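Long-range contact in antiterminator Q protein (Enterobacteria phage SfI, PDB 6JNY), which probably binds RNA polymerase as a transcription antitermination factor, letting the enzyme read through terminators into downstream phage genes: residues D77-A89 against V130-Y142. Numbering follows the deposited sequence.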
ATOM      1  N   ASP A  77       9.940  -2.602  -0.978  1.00 24.57           N
ATOM      2  CA  ASP A  77       9.819  -1.618   0.098  1.00 24.44           C
ATOM      3  C   ASP A  77       8.820  -2.173   1.105  1.00 23.22           C
ATOM      4  O   ASP A  77       7.617  -1.917   0.997  1.00 22.01           O
ATOM      5  CB  ASP A  77       9.373  -0.278  -0.474  1.00 23.99           C
ATOM      6  CG  ASP A  77       9.436   0.853   0.540  1.00 26.49           C
ATOM      7  OD1 ASP A  77       9.500   0.585   1.755  1.00 30.36           O
ATOM      8  OD2 ASP A  77       9.420   2.025   0.106  1.00 32.53           O
ATOM      9  N   LYS A  78       9.323  -2.933   2.079  1.00 25.70           N
ATOM     10  CA  LYS A  78       8.435  -3.591   3.031  1.00 25.13           C
ATOM     11  C   LYS A  78       7.637  -2.589   3.853  1.00 23.63           C
ATOM     12  O   LYS A  78       6.482  -2.863   4.194  1.00 24.63           O
ATOM     13  CB  LYS A  78       9.222  -4.527   3.948  1.00 32.10           C
ATOM     14  CG  LYS A  78       9.675  -5.810   3.278  1.00 32.83           C
ATOM     15  CD  LYS A  78      10.516  -6.640   4.237  1.00 36.37           C
ATOM     16  CE  LYS A  78      10.951  -7.959   3.610  1.00 37.74           C
ATOM     17  NZ  LYS A  78       9.800  -8.872   3.360  1.00 37.20           N
ATOM     18  N   LYS A  79       8.236  -1.438   4.180  1.00 26.05           N
ATOM     19  CA  LYS A  79       7.524  -0.408   4.930  1.00 27.14           C
ATOM     20  C   LYS A  79       6.307   0.078   4.158  1.00 21.83           C
ATOM     21  O   LYS A  79       5.193   0.127   4.694  1.00 23.88           O
ATOM     22  CB  LYS A  79       8.472   0.752   5.231  1.00 28.32           C
ATOM     23  CG  LYS A  79       7.897   1.856   6.112  1.00 32.38           C
ATOM     24  CD  LYS A  79       8.876   3.023   6.177  1.00 30.77           C
ATOM     25  CE  LYS A  79       8.362   4.145   7.056  1.00 32.13           C
ATOM     26  NZ  LYS A  79       9.216   5.374   6.951  1.00 33.09           N
ATOM     27  N   ALA A  80       6.502   0.426   2.885  1.00 20.32           N
ATOM     28  CA  ALA A  80       5.393   0.881   2.056  1.00 19.95           C
ATOM     29  C   ALA A  80       4.370  -0.223   1.846  1.00 18.20           C
ATOM     30  O   ALA A  80       3.160   0.033   1.845  1.00 16.55           O
ATOM     31  CB  ALA A  80       5.918   1.395   0.713  1.00 19.26           C
ATOM     32  N   PHE A  81       4.838  -1.462   1.651  1.00 19.14           N
ATOM     33  CA  PHE A  81       3.928  -2.593   1.510  1.00 17.75           C
ATOM     34  C   PHE A  81       3.015  -2.700   2.730  1.00 17.79           C
ATOM     35  O   PHE A  81       1.795  -2.840   2.590  1.00 17.00           O
ATOM     36  CB  PHE A  81       4.761  -3.867   1.318  1.00 19.48           C
ATOM     37  CG  PHE A  81       4.073  -4.984   0.556  1.00 18.16           C
ATOM     38  CD1 PHE A  81       2.687  -5.061   0.424  1.00 17.46           C
ATOM     39  CD2 PHE A  81       4.846  -5.992  -0.027  1.00 20.29           C
ATOM     40  CE1 PHE A  81       2.099  -6.114  -0.281  1.00 20.28           C
ATOM     41  CE2 PHE A  81       4.263  -7.045  -0.730  1.00 19.77           C
ATOM     42  CZ  PHE A  81       2.893  -7.111  -0.853  1.00 18.65           C
ATOM     43  N   GLY A  82       3.586  -2.579   3.926  1.00 19.73           N
ATOM     44  CA  GLY A  82       2.771  -2.658   5.129  1.00 19.83           C
ATOM     45  C   GLY A  82       1.757  -1.534   5.226  1.00 18.41           C
ATOM     46  O   GLY A  82       0.609  -1.751   5.627  1.00 19.42           O
ATOM     47  N   ILE A  83       2.163  -0.319   4.841  1.00 18.19           N
ATOM     48  CA  ILE A  83       1.242   0.811   4.880  1.00 17.63           C
ATOM     49  C   ILE A  83       0.106   0.611   3.889  1.00 18.18           C
ATOM     50  O   ILE A  83      -1.059   0.902   4.188  1.00 16.65           O
ATOM     51  CB  ILE A  83       2.010   2.124   4.648  1.00 15.87           C
ATOM     52  CG1 ILE A  83       2.796   2.500   5.907  1.00 19.44           C
ATOM     53  CG2 ILE A  83       1.074   3.246   4.228  1.00 18.70           C
ATOM     54  CD1 ILE A  83       3.848   3.542   5.675  1.00 22.22           C
ATOM     55  N   LEU A  84       0.426   0.116   2.688  1.00 16.14           N
ATOM     56  CA  LEU A  84      -0.607  -0.206   1.719  1.00 15.17           C
ATOM     57  C   LEU A  84      -1.600  -1.218   2.274  1.00 16.51           C
ATOM     58  O   LEU A  84      -2.814  -1.070   2.087  1.00 15.96           O
ATOM     59  CB  LEU A  84       0.045  -0.757   0.443  1.00 15.39           C
ATOM     60  CG  LEU A  84      -0.864  -0.992  -0.762  1.00 13.83           C
ATOM     61  CD1 LEU A  84      -1.222   0.326  -1.416  1.00 16.29           C
ATOM     62  CD2 LEU A  84      -0.183  -1.920  -1.788  1.00 16.40           C
ATOM     63  N   LEU A  85      -1.098  -2.261   2.955  1.00 17.38           N
ATOM     64  CA  LEU A  85      -1.984  -3.281   3.519  1.00 16.20           C
ATOM     65  C   LEU A  85      -2.824  -2.734   4.673  1.00 16.30           C
ATOM     66  O   LEU A  85      -4.017  -3.036   4.760  1.00 17.32           O
ATOM     67  CB  LEU A  85      -1.175  -4.513   3.945  1.00 15.98           C
ATOM     68  CG  LEU A  85      -0.611  -5.342   2.775  1.00 17.32           C
ATOM     69  CD1 LEU A  85       0.441  -6.339   3.273  1.00 19.34           C
ATOM     70  CD2 LEU A  85      -1.714  -6.052   2.033  1.00 17.17           C
ATOM     71  N   SER A  86      -2.232  -1.898   5.529  1.00 17.93           N
ATOM     72  CA  SER A  86      -3.011  -1.253   6.591  1.00 16.52           C
ATOM     73  C   SER A  86      -4.179  -0.470   6.008  1.00 17.63           C
ATOM     74  O   SER A  86      -5.321  -0.607   6.456  1.00 19.87           O
ATOM     75  CB  SER A  86      -2.113  -0.337   7.418  1.00 19.28           C
ATOM     76  OG  SER A  86      -1.173  -1.090   8.169  1.00 24.90           O
ATOM     77  N   TYR A  87      -3.923   0.317   4.961  1.00 15.57           N
ATOM     78  CA  TYR A  87      -4.971   1.167   4.406  1.00 14.43           C
ATOM     79  C   TYR A  87      -6.021   0.351   3.660  1.00 16.42           C
ATOM     80  O   TYR A  87      -7.225   0.541   3.858  1.00 18.41           O
ATOM     81  CB  TYR A  87      -4.334   2.202   3.477  1.00 15.36           C
ATOM     82  CG  TYR A  87      -5.283   3.247   2.948  1.00 14.70           C
ATOM     83  CD1 TYR A  87      -5.604   3.286   1.595  1.00 17.15           C
ATOM     84  CD2 TYR A  87      -5.804   4.235   3.770  1.00 15.53           C
ATOM     85  CE1 TYR A  87      -6.447   4.256   1.087  1.00 17.45           C
ATOM     86  CE2 TYR A  87      -6.648   5.200   3.271  1.00 16.22           C
ATOM     87  CZ  TYR A  87      -6.964   5.218   1.935  1.00 18.57           C
ATOM     88  OH  TYR A  87      -7.803   6.178   1.430  1.00 20.81           O
ATOM     89  N   TYR A  88      -5.588  -0.542   2.761  1.00 13.64           N
ATOM     90  CA  TYR A  88      -6.555  -1.227   1.909  1.00 13.35           C
ATOM     91  C   TYR A  88      -7.092  -2.519   2.510  1.00 17.52           C
ATOM     92  O   TYR A  88      -8.284  -2.789   2.374  1.00 17.19           O
ATOM     93  CB  TYR A  88      -5.971  -1.475   0.502  1.00 15.14           C
ATOM     94  CG  TYR A  88      -5.930  -0.222  -0.325  1.00 13.59           C
ATOM     95  CD1 TYR A  88      -7.098   0.393  -0.742  1.00 13.76           C
ATOM     96  CD2 TYR A  88      -4.719   0.371  -0.636  1.00 13.03           C
ATOM     97  CE1 TYR A  88      -7.064   1.553  -1.506  1.00 14.40           C
ATOM     98  CE2 TYR A  88      -4.670   1.533  -1.386  1.00 13.69           C
ATOM     99  CZ  TYR A  88      -5.850   2.117  -1.807  1.00 13.77           C
ATOM    100  OH  TYR A  88      -5.806   3.266  -2.558  1.00 15.79           O
ATOM    101  N   ALA A  89      -6.239  -3.335   3.128  1.00 16.57           N
ATOM    102  CA  ALA A  89      -6.713  -4.603   3.677  1.00 18.43           C
ATOM    103  C   ALA A  89      -7.410  -4.393   5.017  1.00 18.23           C
ATOM    104  O   ALA A  89      -8.597  -4.704   5.163  1.00 20.50           O
ATOM    105  CB  ALA A  89      -5.561  -5.604   3.783  1.00 18.69           C
ATOM    106  N   VAL A 130       3.084   9.453   5.239  1.00 17.45           N
ATOM    107  CA  VAL A 130       2.168   8.351   4.947  1.00 17.50           C
ATOM    108  C   VAL A 130       1.406   8.618   3.655  1.00 19.82           C
ATOM    109  O   VAL A 130       1.257   7.728   2.806  1.00 17.98           O
ATOM    110  CB  VAL A 130       1.225   8.091   6.134  1.00 19.65           C
ATOM    111  CG1 VAL A 130       0.045   7.212   5.694  1.00 19.71           C
ATOM    112  CG2 VAL A 130       1.999   7.446   7.270  1.00 20.13           C
ATOM    113  N   ASP A 131       0.914   9.843   3.488  1.00 18.95           N
ATOM    114  CA  ASP A 131       0.224  10.215   2.261  1.00 19.43           C
ATOM    115  C   ASP A 131       1.134  10.046   1.053  1.00 19.65           C
ATOM    116  O   ASP A 131       0.708   9.525   0.011  1.00 18.76           O
ATOM    117  CB  ASP A 131      -0.252  11.666   2.378  1.00 22.74           C
ATOM    118  CG  ASP A 131      -1.628  11.775   2.999  1.00 33.28           C
ATOM    119  OD1 ASP A 131      -1.882  11.078   4.009  1.00 35.85           O
ATOM    120  OD2 ASP A 131      -2.457  12.552   2.474  1.00 42.50           O
ATOM    121  N   GLU A 132       2.399  10.456   1.182  1.00 17.52           N
ATOM    122  CA  GLU A 132       3.332  10.355   0.062  1.00 18.82           C
ATOM    123  C   GLU A 132       3.649   8.902  -0.257  1.00 17.84           C
ATOM    124  O   GLU A 132       3.784   8.529  -1.431  1.00 17.63           O
ATOM    125  CB  GLU A 132       4.619  11.115   0.383  1.00 19.81           C
ATOM    126  CG  GLU A 132       4.505  12.617   0.262  1.00 23.86           C
ATOM    127  CD  GLU A 132       5.699  13.334   0.865  1.00 33.61           C
ATOM    128  OE1 GLU A 132       6.665  12.649   1.277  1.00 33.31           O
ATOM    129  OE2 GLU A 132       5.679  14.582   0.916  1.00 34.67           O
ATOM    130  N   ILE A 133       3.799   8.072   0.771  1.00 16.44           N
ATOM    131  CA  ILE A 133       4.082   6.657   0.551  1.00 15.15           C
ATOM    132  C   ILE A 133       2.919   5.979  -0.166  1.00 16.91           C
ATOM    133  O   ILE A 133       3.118   5.213  -1.119  1.00 14.80           O
ATOM    134  CB  ILE A 133       4.442   5.976   1.886  1.00 16.51           C
ATOM    135  CG1 ILE A 133       5.819   6.450   2.369  1.00 17.98           C
ATOM    136  CG2 ILE A 133       4.381   4.451   1.765  1.00 18.45           C
ATOM    137  CD1 ILE A 133       6.062   6.152   3.840  1.00 21.38           C
ATOM    138  N   LEU A 134       1.685   6.257   0.259  1.00 15.28           N
ATOM    139  CA  LEU A 134       0.538   5.673  -0.427  1.00 14.08           C
ATOM    140  C   LEU A 134       0.470   6.146  -1.874  1.00 17.09           C
ATOM    141  O   LEU A 134       0.266   5.339  -2.794  1.00 15.33           O
ATOM    142  CB  LEU A 134      -0.758   5.986   0.331  1.00 15.72           C
ATOM    143  CG  LEU A 134      -0.972   5.162   1.595  1.00 16.95           C
ATOM    144  CD1 LEU A 134      -2.076   5.808   2.447  1.00 19.19           C
ATOM    145  CD2 LEU A 134      -1.335   3.737   1.239  1.00 17.54           C
ATOM    146  N   ASN A 135       0.670   7.443  -2.101  1.00 15.51           N
ATOM    147  CA  ASN A 135       0.637   7.976  -3.456  1.00 18.08           C
ATOM    148  C   ASN A 135       1.710   7.340  -4.315  1.00 17.44           C
ATOM    149  O   ASN A 135       1.443   6.946  -5.449  1.00 15.68           O
ATOM    150  CB  ASN A 135       0.797   9.493  -3.420  1.00 20.69           C
ATOM    151  CG  ASN A 135       0.739  10.103  -4.798  1.00 27.10           C
ATOM    152  OD1 ASN A 135       1.771  10.311  -5.445  1.00 34.33           O
ATOM    153  ND2 ASN A 135      -0.472  10.377  -5.266  1.00 32.73           N
ATOM    154  N   ALA A 136       2.917   7.202  -3.779  1.00 15.11           N
ATOM    155  CA  ALA A 136       4.008   6.636  -4.563  1.00 17.59           C
ATOM    156  C   ALA A 136       3.738   5.173  -4.875  1.00 15.82           C
ATOM    157  O   ALA A 136       4.060   4.690  -5.970  1.00 17.05           O
ATOM    158  CB  ALA A 136       5.312   6.787  -3.785  1.00 16.99           C
ATOM    159  N   SER A 137       3.145   4.450  -3.927  1.00 14.19           N
ATOM    160  CA  SER A 137       2.812   3.048  -4.165  1.00 15.10           C
ATOM    161  C   SER A 137       1.776   2.901  -5.270  1.00 15.56           C
ATOM    162  O   SER A 137       1.920   2.043  -6.145  1.00 15.80           O
ATOM    163  CB  SER A 137       2.301   2.404  -2.879  1.00 14.79           C
ATOM    164  OG  SER A 137       3.266   2.484  -1.832  1.00 17.25           O
ATOM    165  N   LEU A 138       0.725   3.726  -5.260  1.00 15.89           N
ATOM    166  CA  LEU A 138      -0.273   3.639  -6.320  1.00 15.09           C
ATOM    167  C   LEU A 138       0.328   3.984  -7.669  1.00 16.05           C
ATOM    168  O   LEU A 138      -0.017   3.374  -8.682  1.00 15.29           O
ATOM    169  CB  LEU A 138      -1.462   4.550  -6.018  1.00 15.98           C
ATOM    170  CG  LEU A 138      -2.599   3.868  -5.246  1.00 17.01           C
ATOM    171  CD1 LEU A 138      -2.197   3.466  -3.835  1.00 19.88           C
ATOM    172  CD2 LEU A 138      -3.815   4.760  -5.257  1.00 20.27           C
ATOM    173  N   PHE A 139       1.232   4.954  -7.697  1.00 15.35           N
ATOM    174  CA  PHE A 139       1.902   5.293  -8.947  1.00 16.03           C
ATOM    175  C   PHE A 139       2.668   4.101  -9.508  1.00 16.50           C
ATOM    176  O   PHE A 139       2.651   3.861 -10.727  1.00 17.86           O
ATOM    177  CB  PHE A 139       2.824   6.490  -8.712  1.00 16.49           C
ATOM    178  CG  PHE A 139       3.479   6.987  -9.966  1.00 20.58           C
ATOM    179  CD1 PHE A 139       2.818   7.866 -10.800  1.00 20.27           C
ATOM    180  CD2 PHE A 139       4.741   6.545 -10.317  1.00 22.70           C
ATOM    181  CE1 PHE A 139       3.418   8.317 -11.970  1.00 24.91           C
ATOM    182  CE2 PHE A 139       5.342   6.985 -11.486  1.00 24.63           C
ATOM    183  CZ  PHE A 139       4.678   7.869 -12.302  1.00 22.36           C
ATOM    184  N   MET A 140       3.361   3.360  -8.640  1.00 15.43           N
ATOM    185  CA  MET A 140       4.124   2.191  -9.074  1.00 16.46           C
ATOM    186  C   MET A 140       3.198   1.064  -9.509  1.00 17.22           C
ATOM    187  O   MET A 140       3.498   0.327 -10.463  1.00 18.98           O
ATOM    188  CB  MET A 140       5.014   1.689  -7.942  1.00 18.70           C
ATOM    189  CG  MET A 140       6.136   2.618  -7.518  1.00 26.39           C
ATOM    190  SD  MET A 140       6.658   2.219  -5.830  1.00 38.38           S
ATOM    191  CE  MET A 140       7.343   0.583  -6.074  1.00 33.80           C
ATOM    192  N   ILE A 141       2.086   0.887  -8.797  1.00 14.57           N
ATOM    193  CA  ILE A 141       1.202  -0.235  -9.071  1.00 14.74           C
ATOM    194  C   ILE A 141       0.423  -0.035 -10.370  1.00 14.75           C
ATOM    195  O   ILE A 141       0.215  -0.990 -11.127  1.00 14.86           O
ATOM    196  CB  ILE A 141       0.282  -0.489  -7.864  1.00 12.64           C
ATOM    197  CG1 ILE A 141       1.089  -1.041  -6.696  1.00 13.61           C
ATOM    198  CG2 ILE A 141      -0.807  -1.472  -8.231  1.00 13.61           C
ATOM    199  CD1 ILE A 141       0.343  -0.923  -5.367  1.00 13.23           C
ATOM    200  N   TYR A 142      -0.018   1.188 -10.659  1.00 15.19           N
ATOM    201  CA  TYR A 142      -0.965   1.449 -11.742  1.00 15.86           C
ATOM    202  C   TYR A 142      -0.572   0.840 -13.096  1.00 16.35           C
ATOM    203  O   TYR A 142      -1.371   0.089 -13.672  1.00 15.53           O
ATOM    204  CB  TYR A 142      -1.258   2.955 -11.902  1.00 18.11           C
ATOM    205  CG  TYR A 142      -2.060   3.229 -13.153  1.00 17.88           C
ATOM    206  CD1 TYR A 142      -3.432   3.033 -13.168  1.00 19.57           C
ATOM    207  CD2 TYR A 142      -1.438   3.595 -14.344  1.00 19.58           C
ATOM    208  CE1 TYR A 142      -4.183   3.231 -14.308  1.00 21.06           C
ATOM    209  CE2 TYR A 142      -2.179   3.788 -15.495  1.00 19.77           C
ATOM    210  CZ  TYR A 142      -3.552   3.611 -15.468  1.00 23.03           C
ATOM    211  OH  TYR A 142      -4.299   3.809 -16.615  1.00 27.23           O
TER
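Ile-133 O takes two donors, Ser-137 N and Ser-137 OG, from opposite faces of its carbonyl plane; the hydroxyl bond, Ser-137 OG to Ile-133 O, is 2.8 Å long. With OG beside its own backbone N (chi1 -59°), the serine folds its polar end back onto its helix, and what it offers Ala-80 CB is plain van der Waals contact. Ala-80 CB also abuts Ile-133 CG2 at 3.6 Å. The axes of 78-89 and 130-142 cross at -95°, with a closest approach of 9.5 Å.

From this alanine the packing spreads along both helices. Ile-83 uses two branches: CD1 meets Ile-133 CD1 at 3.9 Å, the two side chains crossing at about a right angle, while CG2 lies 3.8 Å from Leu-134 CG. Leu-84 is a knob in a hole formed by Leu-134, Ser-137, Leu-138 and Ile-141; its CD2 meets Ile-141 CD1 tip to tip at 3.8 Å. Farther along, Leu-134 CD1 sits over one face of the Tyr-87 ring, offset toward the rim, 4.1 Å above its plane. Leu-138 CD1 instead approaches the Tyr-88 ring at its edge, 4.0 Å from Tyr-88 CE2; Tyr-88 OH hydrogen-bonds to Asn-17 OD1.

Helix 60-74 adds Met-74 against Ala-80 and Ser-137. Helix 78-90 crosses the long C-terminal helix 123-155 near the centre of the chain, mainly through aliphatic branches, while Lys-79 NZ hydrogen-bonds to Tyr-101 OH. With 511 Å² buried, one knob in a hole and no polar bond between the segments, the evidence is consistent with a junction that rests on apolar packing.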